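PDB 6QVM: multiheme cytochrome cf from Carboxydothermus ferrireducens DSM 11255, which probably carries electrons along a chain of eleven hemes c from the cell through the S-layer to insoluble extracellular Fe(III). Local coordinates for residues His477-Glu482 / Gln488-Pro493; Asp438-Leu443 / Met498-Gly503; Glu352-Pro357 / Ser380-Lys385. All coordinates share one frame; numbering follows the deposited sequence.

Contact 1: residues His477-Glu482 / Gln488-Pro493; sequences HSPHSE and QLRKEP. With HEC (heme c), chain L; PO4 (phosphate ion), chain T.
Gln488 grips Ser478 with its backbone and its amide while sitting in the left-handed helical region (phi 55°, psi 31°), rare for a non-glycine residue. It closes the loop after a CXXCH heme-binding motif whose histidine is His477, and a single beta bridge pairs His477 with Leu489. Ser478 N donates to Gln488 O at 2.8 Å, nearly straight, and Gln488 NE2 returns a 2.6 Å bond to Ser478 O, tilted from the carbonyl plane. Glutamine suits the site because its extended chain, passing alongside Ser481 O, carries an N-H donor back to the loop. Replacing it by alanine would probably cost Ser478 O its amide donor and leave a gap where CG packs. Glu482 OE1 takes Gln488 N at 2.8 Å, as chi2 bends its chain back.

His477 NE2 binds the heme iron, opposite His559, and its ND1 is held by Lys487 O. Leu489 CD2 lies over one ring face, 3.5 Å from His477 CE1, and also meets the porphyrin, a fitting place for a branched apolar residue. Ser478 OG, anti to its N (chi1 170°), forms an ST turn by accepting from His480 N. The Arg490 guanidinium lays a face on Ser478 CA, while its NE donates to Val474 O. A phosphate, probably from the crystallisation liquor, is held by this loop and Lys483: His480 ND1 donates almost straight to its O3 at 3.1 Å.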
loop_
_atom_site.group_PDB
_atom_site.type_symbol
_atom_site.label_atom_id
_atom_site.label_comp_id
_atom_site.label_asym_id
_atom_site.label_seq_id
_atom_site.Cartn_x
_atom_site.Cartn_y
_atom_site.Cartn_z
ATOM N N HIS A 477 1.919 -3.887 9.424
ATOM C CA HIS A 477 1.899 -4.406 8.062
ATOM C C HIS A 477 2.405 -3.357 7.085
ATOM O O HIS A 477 2.095 -2.171 7.215
ATOM C CB HIS A 477 0.488 -4.822 7.639
ATOM C CG HIS A 477 -0.112 -5.900 8.481
ATOM N ND1 HIS A 477 0.076 -7.242 8.222
ATOM C CD2 HIS A 477 -0.919 -5.834 9.565
ATOM C CE1 HIS A 477 -0.580 -7.955 9.121
ATOM N NE2 HIS A 477 -1.192 -7.126 9.946
ATOM N N SER A 478 3.177 -3.793 6.111
ATOM C CA SER A 478 3.484 -2.910 4.999
ATOM C C SER A 478 2.372 -2.999 3.961
ATOM O O SER A 478 1.947 -4.106 3.614
ATOM C CB SER A 478 4.809 -3.285 4.360
ATOM O OG SER A 478 4.995 -2.573 3.149
ATOM N N PRO A 479 1.873 -1.868 3.452
ATOM C CA PRO A 479 0.858 -1.926 2.393
ATOM C C PRO A 479 1.439 -2.151 1.008
ATOM O O PRO A 479 0.672 -2.333 0.055
ATOM C CB PRO A 479 0.193 -0.549 2.484
ATOM C CG PRO A 479 1.305 0.341 2.907
ATOM C CD PRO A 479 2.185 -0.477 3.833
ATOM N N HIS A 480 2.766 -2.168 0.877
ATOM C CA HIS A 480 3.409 -2.087 -0.422
ATOM C C HIS A 480 4.266 -3.290 -0.780
ATOM O O HIS A 480 4.589 -3.457 -1.961
ATOM C CB HIS A 480 4.291 -0.832 -0.506
ATOM C CG HIS A 480 3.527 0.448 -0.413
ATOM N ND1 HIS A 480 3.981 1.529 0.311
ATOM C CD2 HIS A 480 2.344 0.824 -0.953
ATOM C CE1 HIS A 480 3.115 2.519 0.206
ATOM N NE2 HIS A 480 2.110 2.117 -0.554
ATOM N N SER A 481 4.646 -4.124 0.181
ATOM C CA SER A 481 5.564 -5.198 -0.158
ATOM C C SER A 481 5.512 -6.286 0.901
ATOM O O SER A 481 5.112 -6.051 2.046
ATOM C CB SER A 481 7.000 -4.675 -0.303
ATOM O OG SER A 481 7.502 -4.218 0.937
ATOM N N GLU A 482 5.935 -7.478 0.493
ATOM C CA GLU A 482 6.128 -8.626 1.372
ATOM C C GLU A 482 7.627 -8.866 1.511
ATOM O O GLU A 482 8.313 -9.109 0.512
ATOM C CB GLU A 482 5.426 -9.862 0.808
ATOM C CG GLU A 482 5.972 -11.181 1.323
ATOM C CD GLU A 482 5.598 -11.445 2.768
ATOM O OE1 GLU A 482 4.491 -11.034 3.184
ATOM O OE2 GLU A 482 6.415 -12.070 3.482
ATOM N N GLN A 488 2.757 -9.735 4.933
ATOM C CA GLN A 488 3.325 -8.407 4.705
ATOM C C GLN A 488 3.724 -7.731 6.014
ATOM O O GLN A 488 3.686 -6.504 6.126
ATOM C CB GLN A 488 2.367 -7.526 3.895
ATOM C CG GLN A 488 2.113 -8.056 2.484
ATOM C CD GLN A 488 1.135 -7.219 1.689
ATOM O OE1 GLN A 488 0.300 -7.752 0.960
ATOM N NE2 GLN A 488 1.236 -5.903 1.814
ATOM N N LEU A 489 4.116 -8.531 7.004
ATOM C CA LEU A 489 4.600 -7.991 8.263
ATOM C C LEU A 489 5.976 -7.365 8.073
ATOM O O LEU A 489 6.754 -7.768 7.201
ATOM C CB LEU A 489 4.661 -9.092 9.322
ATOM C CG LEU A 489 3.326 -9.697 9.762
ATOM C CD1 LEU A 489 3.549 -10.963 10.571
ATOM C CD2 LEU A 489 2.530 -8.684 10.571
ATOM N N ARG A 490 6.275 -6.367 8.905
ATOM C CA ARG A 490 7.554 -5.674 8.815
ATOM C C ARG A 490 8.680 -6.404 9.541
ATOM O O ARG A 490 9.850 -6.116 9.280
ATOM C CB ARG A 490 7.423 -4.259 9.374
ATOM C CG ARG A 490 6.258 -3.485 8.783
ATOM C CD ARG A 490 6.178 -2.078 9.331
ATOM N NE ARG A 490 5.138 -1.305 8.659
ATOM C CZ ARG A 490 5.294 -0.698 7.484
ATOM N NH1 ARG A 490 6.448 -0.775 6.839
ATOM N NH2 ARG A 490 4.294 -0.015 6.950
ATOM N N LYS A 491 8.356 -7.327 10.444
ATOM C CA LYS A 491 9.361 -8.057 11.203
ATOM C C LYS A 491 8.883 -9.482 11.425
ATOM O O LYS A 491 7.721 -9.819 11.183
ATOM C CB LYS A 491 9.656 -7.413 12.566
ATOM C CG LYS A 491 10.163 -5.977 12.538
ATOM C CD LYS A 491 10.230 -5.424 13.957
ATOM C CE LYS A 491 10.454 -3.924 13.975
ATOM N NZ LYS A 491 11.883 -3.551 13.813
ATOM N N GLU A 492 9.801 -10.313 11.908
ATOM C CA GLU A 492 9.419 -11.621 12.415
ATOM C C GLU A 492 8.418 -11.434 13.555
ATOM O O GLU A 492 8.579 -10.521 14.373
ATOM C CB GLU A 492 10.653 -12.388 12.891
ATOM C CG GLU A 492 10.437 -13.874 13.133
ATOM N N PRO A 493 7.359 -12.252 13.619
ATOM C CA PRO A 493 6.267 -11.982 14.579
ATOM C C PRO A 493 6.707 -11.702 16.010
ATOM O O PRO A 493 6.258 -10.709 16.597
ATOM C CB PRO A 493 5.417 -13.252 14.479
ATOM C CG PRO A 493 5.615 -13.701 13.074
ATOM C CD PRO A 493 7.045 -13.383 12.728
HETATM FE FE HEC L . -2.632 -7.790 11.141
HETATM C CHA HEC L . -2.266 -11.129 10.460
HETATM C CHB HEC L . -4.655 -7.455 8.410
HETATM C CHC HEC L . -3.352 -4.549 12.097
HETATM C CHD HEC L . -0.008 -7.836 13.352
HETATM N NA HEC L . -3.308 -9.046 9.681
HETATM C C1A HEC L . -3.059 -10.400 9.597
HETATM C C2A HEC L . -3.788 -10.916 8.453
HETATM C C3A HEC L . -4.445 -9.898 7.887
HETATM C C4A HEC L . -4.156 -8.707 8.650
HETATM C CMA HEC L . -5.345 -9.992 6.640
HETATM C CAA HEC L . -3.812 -12.394 8.005
HETATM C CBA HEC L . -4.766 -13.106 8.970
HETATM C CGA HEC L . -4.800 -14.583 8.694
HETATM O O1A HEC L . -5.866 -15.049 8.217
HETATM O O2A HEC L . -3.787 -15.289 8.948
HETATM N NB HEC L . -3.763 -6.278 10.393
HETATM C C1B HEC L . -4.597 -6.394 9.295
HETATM C C2B HEC L . -5.415 -5.203 9.235
HETATM C C3B HEC L . -5.046 -4.383 10.238
HETATM C C4B HEC L . -4.006 -5.058 10.997
HETATM C CMB HEC L . -6.457 -4.922 8.140
HETATM C CAB HEC L . -5.632 -2.988 10.594
HETATM C CBB HEC L . -7.152 -3.041 10.909
HETATM N NC HEC L . -1.775 -6.416 12.416
HETATM C C1C HEC L . -2.305 -5.177 12.739
HETATM C C2C HEC L . -1.566 -4.626 13.860
HETATM C C3C HEC L . -0.684 -5.566 14.270
HETATM C C4C HEC L . -0.775 -6.685 13.333
HETATM C CMC HEC L . -1.915 -3.285 14.556
HETATM C CAC HEC L . 0.358 -5.475 15.425
HETATM C CBC HEC L . -0.280 -5.215 16.812
HETATM N ND HEC L . -1.340 -9.254 11.798
HETATM C C1D HEC L . -0.329 -9.033 12.734
HETATM C C2D HEC L . 0.365 -10.276 12.945
HETATM C C3D HEC L . -0.335 -11.301 12.049
HETATM C C4D HEC L . -1.393 -10.583 11.380
HETATM C CMD HEC L . 1.560 -10.515 13.886
HETATM C CAD HEC L . 0.013 -12.795 11.924
HETATM C CBD HEC L . -1.044 -13.551 12.728
HETATM C CGD HEC L . -0.702 -15.016 12.821
HETATM O O1D HEC L . -1.655 -15.841 12.864
HETATM O O2D HEC L . 0.513 -15.357 12.847
HETATM P P PO4 T . 6.762 0.288 2.987
HETATM O O1 PO4 T . 7.158 -1.000 2.295
HETATM O O2 PO4 T . 7.850 0.705 3.948
HETATM O O3 PO4 T . 6.560 1.377 1.961
HETATM O O4 PO4 T . 5.481 0.105 3.766
HETATM O O HOH W 1 -0.061 -4.950 -1.094
HETATM O O HOH W 2 6.871 -9.835 5.499
#

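Contact 2: residues Asp438-Leu443 / Met498-Gly503; sequences DYRTAL and MECHTG. With HEC (heme c), chain M.
Charge carries most of this contact: Arg440 on helix 437-449 meets Glu499, near the end of helix 493-500, in a salt bridge. Arg440 NH1 lies 3.0 Å from Glu499 OE1, which it approaches on the syn side though 25° out of the carboxylate plane; the oxygen itself lies in the guanidinium plane. Two weaker bonds add to it, NH1 to OE2 and NH2 to OE1. The groups are therefore not the flat, doubly paired fork of an ideal arginine-carboxylate pair, since their planes stand 59° apart. A long arginine suits the gap between backbones, whose closest CA atoms, those of Arg440 and Cys500, are 11.8 Å apart. Glu499 reaches to meet it with a fully extended chain, and Arg440 bends at chi3 (57°) to turn its end. Arg440 NH2 also donates to Glu433 O, which helps fix the guanidinium's rotation.

Apolar contact comes from the heme. Its CBC methyl lies over one guanidinium face, offset toward the rim, and is 4.2 Å from Arg440 CZ. Cys500 SG sits obliquely beside the same group, 4.2 Å from Arg440 NH2.

Covalent and metal bonds fix the heme itself: Cys500 SG is joined to CAC, and His501 NE2 binds the iron at 2.0 Å, with His414 as the other axial ligand. Cys500 and His501 are the closing pair of a CXXCH motif, the signature of c-type, here bis-histidine, heme attachment.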
loop_
_atom_site.group_PDB
_atom_site.type_symbol
_atom_site.label_atom_id
_atom_site.label_comp_id
_atom_site.label_asym_id
_atom_site.label_seq_id
_atom_site.Cartn_x
_atom_site.Cartn_y
_atom_site.Cartn_z
ATOM N N ASP A 438 1.675 7.862 13.639
ATOM C CA ASP A 438 2.212 9.016 12.929
ATOM C C ASP A 438 3.434 9.605 13.619
ATOM O O ASP A 438 4.196 10.327 12.970
ATOM C CB ASP A 438 1.131 10.086 12.727
ATOM C CG ASP A 438 0.340 10.373 13.983
ATOM O OD1 ASP A 438 0.348 9.534 14.902
ATOM O OD2 ASP A 438 -0.308 11.438 14.046
ATOM N N TYR A 439 3.649 9.312 14.906
ATOM C CA TYR A 439 4.919 9.672 15.525
ATOM C C TYR A 439 6.044 8.800 14.992
ATOM O O TYR A 439 7.121 9.299 14.654
ATOM C CB TYR A 439 4.844 9.556 17.044
ATOM C CG TYR A 439 6.205 9.715 17.713
ATOM C CD1 TYR A 439 7.001 8.608 18.009
ATOM C CD2 TYR A 439 6.696 10.972 18.036
ATOM C CE1 TYR A 439 8.238 8.753 18.604
ATOM C CE2 TYR A 439 7.931 11.125 18.636
ATOM C CZ TYR A 439 8.698 10.015 18.919
ATOM O OH TYR A 439 9.928 10.173 19.518
ATOM N N ARG A 440 5.816 7.485 14.939
ATOM C CA ARG A 440 6.876 6.553 14.568
ATOM C C ARG A 440 7.394 6.828 13.163
ATOM O O ARG A 440 8.596 6.705 12.904
ATOM C CB ARG A 440 6.377 5.114 14.693
ATOM C CG ARG A 440 6.137 4.674 16.129
ATOM C CD ARG A 440 5.321 3.394 16.194
ATOM N NE ARG A 440 5.949 2.304 15.452
ATOM C CZ ARG A 440 6.809 1.436 15.977
ATOM N NH1 ARG A 440 7.335 0.476 15.227
ATOM N NH2 ARG A 440 7.148 1.528 17.256
ATOM N N THR A 441 6.504 7.205 12.242
ATOM C CA THR A 441 6.939 7.537 10.890
ATOM C C THR A 441 7.556 8.929 10.835
ATOM O O THR A 441 8.548 9.137 10.133
ATOM C CB THR A 441 5.775 7.430 9.910
ATOM O OG1 THR A 441 4.725 8.316 10.320
ATOM C CG2 THR A 441 5.256 6.002 9.860
ATOM N N ALA A 442 6.988 9.886 11.573
ATOM C CA ALA A 442 7.574 11.222 11.629
ATOM C C ALA A 442 8.992 11.167 12.180
ATOM O O ALA A 442 9.918 11.760 11.612
ATOM C CB ALA A 442 6.697 12.146 12.472
ATOM N N LEU A 443 9.179 10.448 13.290
ATOM C CA LEU A 443 10.508 10.283 13.869
ATOM C C LEU A 443 11.468 9.647 12.874
ATOM O O LEU A 443 12.581 10.138 12.664
ATOM C CB LEU A 443 10.418 9.442 15.141
ATOM C CG LEU A 443 11.726 8.882 15.706
ATOM C CD1 LEU A 443 12.731 9.988 15.984
ATOM C CD2 LEU A 443 11.455 8.073 16.965
ATOM N N MET A 498 7.823 -7.898 20.516
ATOM C CA MET A 498 8.805 -7.604 21.550
ATOM C C MET A 498 9.439 -6.228 21.385
ATOM O O MET A 498 10.075 -5.745 22.325
ATOM C CB MET A 498 9.887 -8.686 21.563
ATOM C CG MET A 498 9.360 -10.091 21.828
ATOM S SD MET A 498 10.658 -11.321 22.063
ATOM C CE MET A 498 11.700 -10.979 20.649
ATOM N N GLU A 499 9.281 -5.587 20.223
ATOM C CA GLU A 499 9.813 -4.239 20.041
ATOM C C GLU A 499 9.139 -3.236 20.971
ATOM O O GLU A 499 9.789 -2.298 21.449
ATOM C CB GLU A 499 9.654 -3.802 18.583
ATOM C CG GLU A 499 10.065 -2.361 18.314
ATOM C CD GLU A 499 9.399 -1.781 17.083
ATOM O OE1 GLU A 499 9.666 -0.604 16.761
ATOM O OE2 GLU A 499 8.607 -2.503 16.439
ATOM N N CYS A 500 7.846 -3.416 21.242
ATOM C CA CYS A 500 7.104 -2.539 22.136
ATOM C C CYS A 500 6.893 -3.122 23.524
ATOM O O CYS A 500 6.894 -2.370 24.498
ATOM C CB CYS A 500 5.733 -2.198 21.541
ATOM S SG CYS A 500 5.746 -1.274 19.978
ATOM N N HIS A 501 6.719 -4.436 23.637
ATOM C CA HIS A 501 6.456 -5.078 24.924
ATOM C C HIS A 501 7.745 -5.524 25.601
ATOM O O HIS A 501 7.901 -6.668 26.032
ATOM C CB HIS A 501 5.490 -6.238 24.730
ATOM C CG HIS A 501 4.160 -5.818 24.192
ATOM N ND1 HIS A 501 3.062 -5.615 24.999
ATOM C CD2 HIS A 501 3.762 -5.526 22.931
ATOM C CE1 HIS A 501 2.038 -5.234 24.256
ATOM N NE2 HIS A 501 2.436 -5.174 22.998
ATOM N N THR A 502 8.695 -4.601 25.679
ATOM C CA THR A 502 9.947 -4.797 26.383
ATOM C C THR A 502 10.024 -3.835 27.563
ATOM O O THR A 502 9.506 -2.715 27.507
ATOM C CB THR A 502 11.144 -4.588 25.445
ATOM O OG1 THR A 502 12.364 -4.800 26.166
ATOM C CG2 THR A 502 11.132 -3.181 24.863
ATOM N N GLY A 503 10.652 -4.292 28.643
ATOM C CA GLY A 503 10.908 -3.451 29.795
ATOM C C GLY A 503 12.268 -2.800 29.670
ATOM O O GLY A 503 12.385 -1.572 29.718
HETATM FE FE HEC M . 0.783 -4.764 21.974
HETATM C CHA HEC M . -1.601 -3.735 24.210
HETATM C CHB HEC M . 0.018 -8.043 22.666
HETATM C CHC HEC M . 2.657 -5.752 19.285
HETATM C CHD HEC M . 2.174 -1.646 21.881
HETATM N NA HEC M . -0.503 -5.712 23.225
HETATM C C1A HEC M . -1.440 -5.096 24.034
HETATM C C2A HEC M . -2.224 -6.137 24.666
HETATM C C3A HEC M . -1.778 -7.320 24.240
HETATM C C4A HEC M . -0.685 -7.076 23.334
HETATM C CMA HEC M . -2.324 -8.697 24.658
HETATM C CAA HEC M . -3.400 -5.912 25.630
HETATM C CBA HEC M . -4.613 -5.926 24.696
HETATM C CGA HEC M . -5.909 -5.765 25.437
HETATM O O1A HEC M . -5.958 -6.084 26.657
HETATM O O2A HEC M . -6.897 -5.324 24.790
HETATM N NB HEC M . 1.275 -6.576 21.137
HETATM C C1B HEC M . 0.769 -7.804 21.529
HETATM C C2B HEC M . 1.170 -8.789 20.543
HETATM C C3B HEC M . 1.917 -8.157 19.609
HETATM C C4B HEC M . 1.988 -6.749 19.966
HETATM C CMB HEC M . 0.835 -10.297 20.640
HETATM C CAB HEC M . 2.584 -8.776 18.355
HETATM C CBB HEC M . 1.531 -9.362 17.385
HETATM N NC HEC M . 2.218 -3.892 20.862
HETATM C C1C HEC M . 2.782 -4.438 19.716
HETATM C C2C HEC M . 3.532 -3.394 19.034
HETATM C C3C HEC M . 3.334 -2.232 19.710
HETATM C C4C HEC M . 2.540 -2.545 20.895
HETATM C CMC HEC M . 4.222 -3.587 17.661
HETATM C CAC HEC M . 3.915 -0.812 19.424
HETATM C CBC HEC M . 3.589 -0.274 18.012
HETATM N ND HEC M . 0.334 -2.950 22.897
HETATM C C1D HEC M . 1.092 -1.795 22.728
HETATM C C2D HEC M . 0.561 -0.762 23.579
HETATM C C3D HEC M . -0.634 -1.409 24.314
HETATM C C4D HEC M . -0.688 -2.771 23.824
HETATM C CMD HEC M . 1.132 0.667 23.678
HETATM C CAD HEC M . -1.597 -0.811 25.373
HETATM C CBD HEC M . -1.953 0.655 25.119
HETATM C CGD HEC M . -3.195 1.032 25.891
HETATM O O1D HEC M . -3.460 0.433 26.969
HETATM O O2D HEC M . -3.922 1.949 25.427
#

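Contact 3: residues Glu352-Pro357 / Ser380-Lys385; sequences EACHGP and SATCEK. With CA (calcium ion), chain S; HEC (heme c), chain I.
Cys354 and Thr382 bring two short helical turns together, their CA atoms 6.1 Å apart. Helix 352-355 ends at Gly356, whose positive phi (78°) favours glycine, and a CB there would clash with Pro357. The facing turn, about 381-384, is short and weakly bonded as a helix, though Ser380 O accepts from both Cys383 N and Glu384 N. The backbones are linked through a water that donates to Ala353 O and to Thr382 O, 2.8 Å from each. Ala353 O also accepts from Asn326 ND2, so this buried carbonyl has two donors.

Of the side chains, Thr382 makes the apolar touch. Its CG2, anti to the backbone N, lies 3.8 Å from Cys354 CB, while OG1 on the other branch is hydrogen-bonded to Ile377 O; a threonine serves both needs from one branched carbon. Lys385 reaches over with NZ 3.7 Å from Ala353 O, too long for a direct bond, and makes a weak one to the bridging water instead. Each turn belongs to a CXXCH motif. Cys354 SG is bonded to CAC of its heme. His355 NE2 binds FE of that heme at 1.9 Å, opposite His480, and its ND1 is held by Leu371 O. Cys383 is linked covalently to a different heme. Next to it, Glu384 OE2 coordinates the calcium ion at 2.4 Å alongside Gly395 O, Asn398 OD1, Asp399 OD1 and three waters, an apt role for a hard carboxylate oxygen.

Helix 359-362 lies in the chain between the two turns. Lys385 is backbone-bonded to Ile328, in the connection between strands 319-320 and 333-336, and the calcium ties the second turn to the loop that runs into strand 400-403.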
loop_
_atom_site.group_PDB
_atom_site.type_symbol
_atom_site.label_atom_id
_atom_site.label_comp_id
_atom_site.label_asym_id
_atom_site.label_seq_id
_atom_site.Cartn_x
_atom_site.Cartn_y
_atom_site.Cartn_z
ATOM N N GLU A 352 -4.763 2.517 -6.256
ATOM C CA GLU A 352 -5.836 3.475 -6.040
ATOM C C GLU A 352 -6.945 2.941 -5.153
ATOM O O GLU A 352 -7.855 3.703 -4.807
ATOM C CB GLU A 352 -6.389 3.910 -7.393
ATOM C CG GLU A 352 -5.362 4.676 -8.227
ATOM C CD GLU A 352 -5.722 4.745 -9.703
ATOM O OE1 GLU A 352 -6.087 5.847 -10.182
ATOM O OE2 GLU A 352 -5.651 3.688 -10.374
ATOM N N ALA A 353 -6.892 1.663 -4.770
ATOM C CA ALA A 353 -7.858 1.170 -3.796
ATOM C C ALA A 353 -7.615 1.795 -2.429
ATOM O O ALA A 353 -8.545 1.929 -1.631
ATOM C CB ALA A 353 -7.800 -0.352 -3.706
ATOM N N CYS A 354 -6.382 2.206 -2.158
ATOM C CA CYS A 354 -6.029 2.931 -0.943
ATOM C C CYS A 354 -5.777 4.416 -1.177
ATOM O O CYS A 354 -6.142 5.240 -0.334
ATOM C CB CYS A 354 -4.781 2.315 -0.305
ATOM S SG CYS A 354 -4.907 0.551 0.051
ATOM N N HIS A 355 -5.193 4.784 -2.316
ATOM C CA HIS A 355 -4.815 6.166 -2.591
ATOM C C HIS A 355 -5.896 6.929 -3.338
ATOM O O HIS A 355 -5.704 8.112 -3.641
ATOM C CB HIS A 355 -3.503 6.207 -3.385
ATOM C CG HIS A 355 -2.326 5.675 -2.630
ATOM N ND1 HIS A 355 -1.657 6.412 -1.677
ATOM C CD2 HIS A 355 -1.709 4.470 -2.675
ATOM C CE1 HIS A 355 -0.673 5.689 -1.173
ATOM N NE2 HIS A 355 -0.681 4.507 -1.764
ATOM N N GLY A 356 -7.016 6.281 -3.648
ATOM C CA GLY A 356 -8.130 6.935 -4.290
ATOM C C GLY A 356 -7.914 7.145 -5.775
ATOM O O GLY A 356 -6.872 6.788 -6.326
ATOM N N PRO A 357 -8.893 7.753 -6.445
ATOM C CA PRO A 357 -8.755 8.028 -7.883
ATOM C C PRO A 357 -7.511 8.858 -8.160
ATOM O O PRO A 357 -7.305 9.912 -7.561
ATOM C CB PRO A 357 -10.034 8.805 -8.217
ATOM C CG PRO A 357 -10.988 8.481 -7.093
ATOM C CD PRO A 357 -10.127 8.324 -5.886
ATOM N N SER A 380 -6.391 3.171 10.158
ATOM C CA SER A 380 -6.854 1.812 9.899
ATOM C C SER A 380 -8.078 1.777 8.999
ATOM O O SER A 380 -8.344 0.743 8.379
ATOM C CB SER A 380 -7.170 1.108 11.216
ATOM O OG SER A 380 -6.004 0.979 12.006
ATOM N N ALA A 381 -8.825 2.880 8.916
ATOM C CA ALA A 381 -10.019 2.904 8.078
ATOM C C ALA A 381 -9.681 2.688 6.610
ATOM O O ALA A 381 -10.534 2.238 5.837
ATOM C CB ALA A 381 -10.760 4.227 8.263
ATOM N N THR A 382 -8.449 3.014 6.207
ATOM C CA THR A 382 -8.023 2.751 4.835
ATOM C C THR A 382 -8.128 1.265 4.509
ATOM O O THR A 382 -8.487 0.884 3.388
ATOM C CB THR A 382 -6.596 3.255 4.631
ATOM O OG1 THR A 382 -6.566 4.675 4.818
ATOM C CG2 THR A 382 -6.086 2.919 3.238
ATOM N N CYS A 383 -7.859 0.411 5.494
ATOM C CA CYS A 383 -7.901 -1.034 5.309
ATOM C C CYS A 383 -9.212 -1.665 5.757
ATOM O O CYS A 383 -9.623 -2.688 5.195
ATOM C CB CYS A 383 -6.754 -1.699 6.076
ATOM S SG CYS A 383 -5.217 -0.752 6.087
ATOM N N GLU A 384 -9.882 -1.071 6.746
ATOM C CA GLU A 384 -11.048 -1.699 7.353
ATOM C C GLU A 384 -12.251 -1.756 6.422
ATOM O O GLU A 384 -13.174 -2.529 6.683
ATOM C CB GLU A 384 -11.430 -0.964 8.638
ATOM C CG GLU A 384 -10.578 -1.336 9.841
ATOM C CD GLU A 384 -10.742 -0.363 10.991
ATOM O OE1 GLU A 384 -10.912 0.845 10.733
ATOM O OE2 GLU A 384 -10.713 -0.805 12.156
ATOM N N LYS A 385 -12.275 -0.963 5.350
ATOM C CA LYS A 385 -13.421 -1.021 4.451
ATOM C C LYS A 385 -13.487 -2.340 3.696
ATOM O O LYS A 385 -14.545 -2.676 3.154
ATOM C CB LYS A 385 -13.389 0.156 3.478
ATOM C CG LYS A 385 -12.120 0.258 2.659
ATOM C CD LYS A 385 -11.791 1.719 2.380
ATOM C CE LYS A 385 -11.334 1.938 0.941
ATOM N NZ LYS A 385 -11.157 3.383 0.619
HETATM CA CA CA S . -12.380 -1.771 13.573
HETATM FE FE HEC I . 0.794 3.458 -1.063
HETATM C CHA HEC I . 2.262 5.600 1.176
HETATM C CHB HEC I . 2.591 4.964 -3.607
HETATM C CHC HEC I . -0.376 1.118 -3.271
HETATM C CHD HEC I . -1.482 2.405 1.280
HETATM N NA HEC I . 2.168 4.993 -1.201
HETATM C C1A HEC I . 2.617 5.769 -0.148
HETATM C C2A HEC I . 3.521 6.784 -0.660
HETATM C C3A HEC I . 3.594 6.607 -1.990
HETATM C C4A HEC I . 2.752 5.483 -2.345
HETATM C CMA HEC I . 4.408 7.443 -2.996
HETATM C CAA HEC I . 4.206 7.863 0.227
HETATM C CBA HEC I . 5.740 7.881 0.187
HETATM C CGA HEC I . 6.344 6.499 0.126
HETATM O O1A HEC I . 6.025 5.655 1.006
HETATM O O2A HEC I . 7.162 6.252 -0.800
HETATM N NB HEC I . 1.031 3.121 -3.075
HETATM C C1B HEC I . 1.907 3.803 -3.908
HETATM C C2B HEC I . 1.979 3.088 -5.163
HETATM C C3B HEC I . 1.143 2.025 -5.088
HETATM C C4B HEC I . 0.546 2.023 -3.758
HETATM C CMB HEC I . 2.816 3.572 -6.369
HETATM C CAB HEC I . 0.848 0.968 -6.185
HETATM C CBB HEC I . 2.138 0.288 -6.697
HETATM N NC HEC I . -0.697 2.069 -1.018
HETATM C C1C HEC I . -0.977 1.164 -2.027
HETATM C C2C HEC I . -2.046 0.289 -1.576
HETATM C C3C HEC I . -2.261 0.550 -0.266
HETATM C C4C HEC I . -1.478 1.736 0.073
HETATM C CMC HEC I . -2.515 -0.953 -2.370
HETATM C CAC HEC I . -3.284 -0.124 0.696
HETATM C CBC HEC I . -3.146 -1.662 0.811
HETATM N ND HEC I . 0.430 3.943 0.914
HETATM C C1D HEC I . -0.542 3.326 1.695
HETATM C C2D HEC I . -0.429 3.828 3.040
HETATM C C3D HEC I . 0.730 4.829 3.013
HETATM C C4D HEC I . 1.213 4.832 1.652
HETATM C CMD HEC I . -1.300 3.434 4.244
HETATM C CAD HEC I . 1.286 5.629 4.206
HETATM C CBD HEC I . 2.533 4.856 4.639
HETATM C CGD HEC I . 2.848 5.082 6.097
HETATM O O1D HEC I . 3.416 4.148 6.731
HETATM O O2D HEC I . 2.531 6.186 6.622
HETATM O O HOH W 3 -8.380 2.453 1.106
HETATM O O HOH W 4 -13.813 -0.874 11.719
HETATM O O HOH W 5 -13.832 -3.621 12.796
HETATM O O HOH W 6 -13.459 0.522 14.320
#

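Along the chain contact 3 closes first; contact 1 then lies nested inside the loop closed by contact 2. Contact 1 sits between the others: its centre is about 17 Å from that of contact 3 and about 15 Å from that of contact 2, which are themselves about 24 Å apart and do not touch. Contacts 3 and 1 share one heme iron. At the other end, residues 488-493 run into helix 493-500, which carries Glu499 and Cys500 of contact 2, and Lys491 of contact 1 packs against Glu499. Each contact thus lies at or beside a heme-binding motif, consistent with a close-set heme chain for electron transfer.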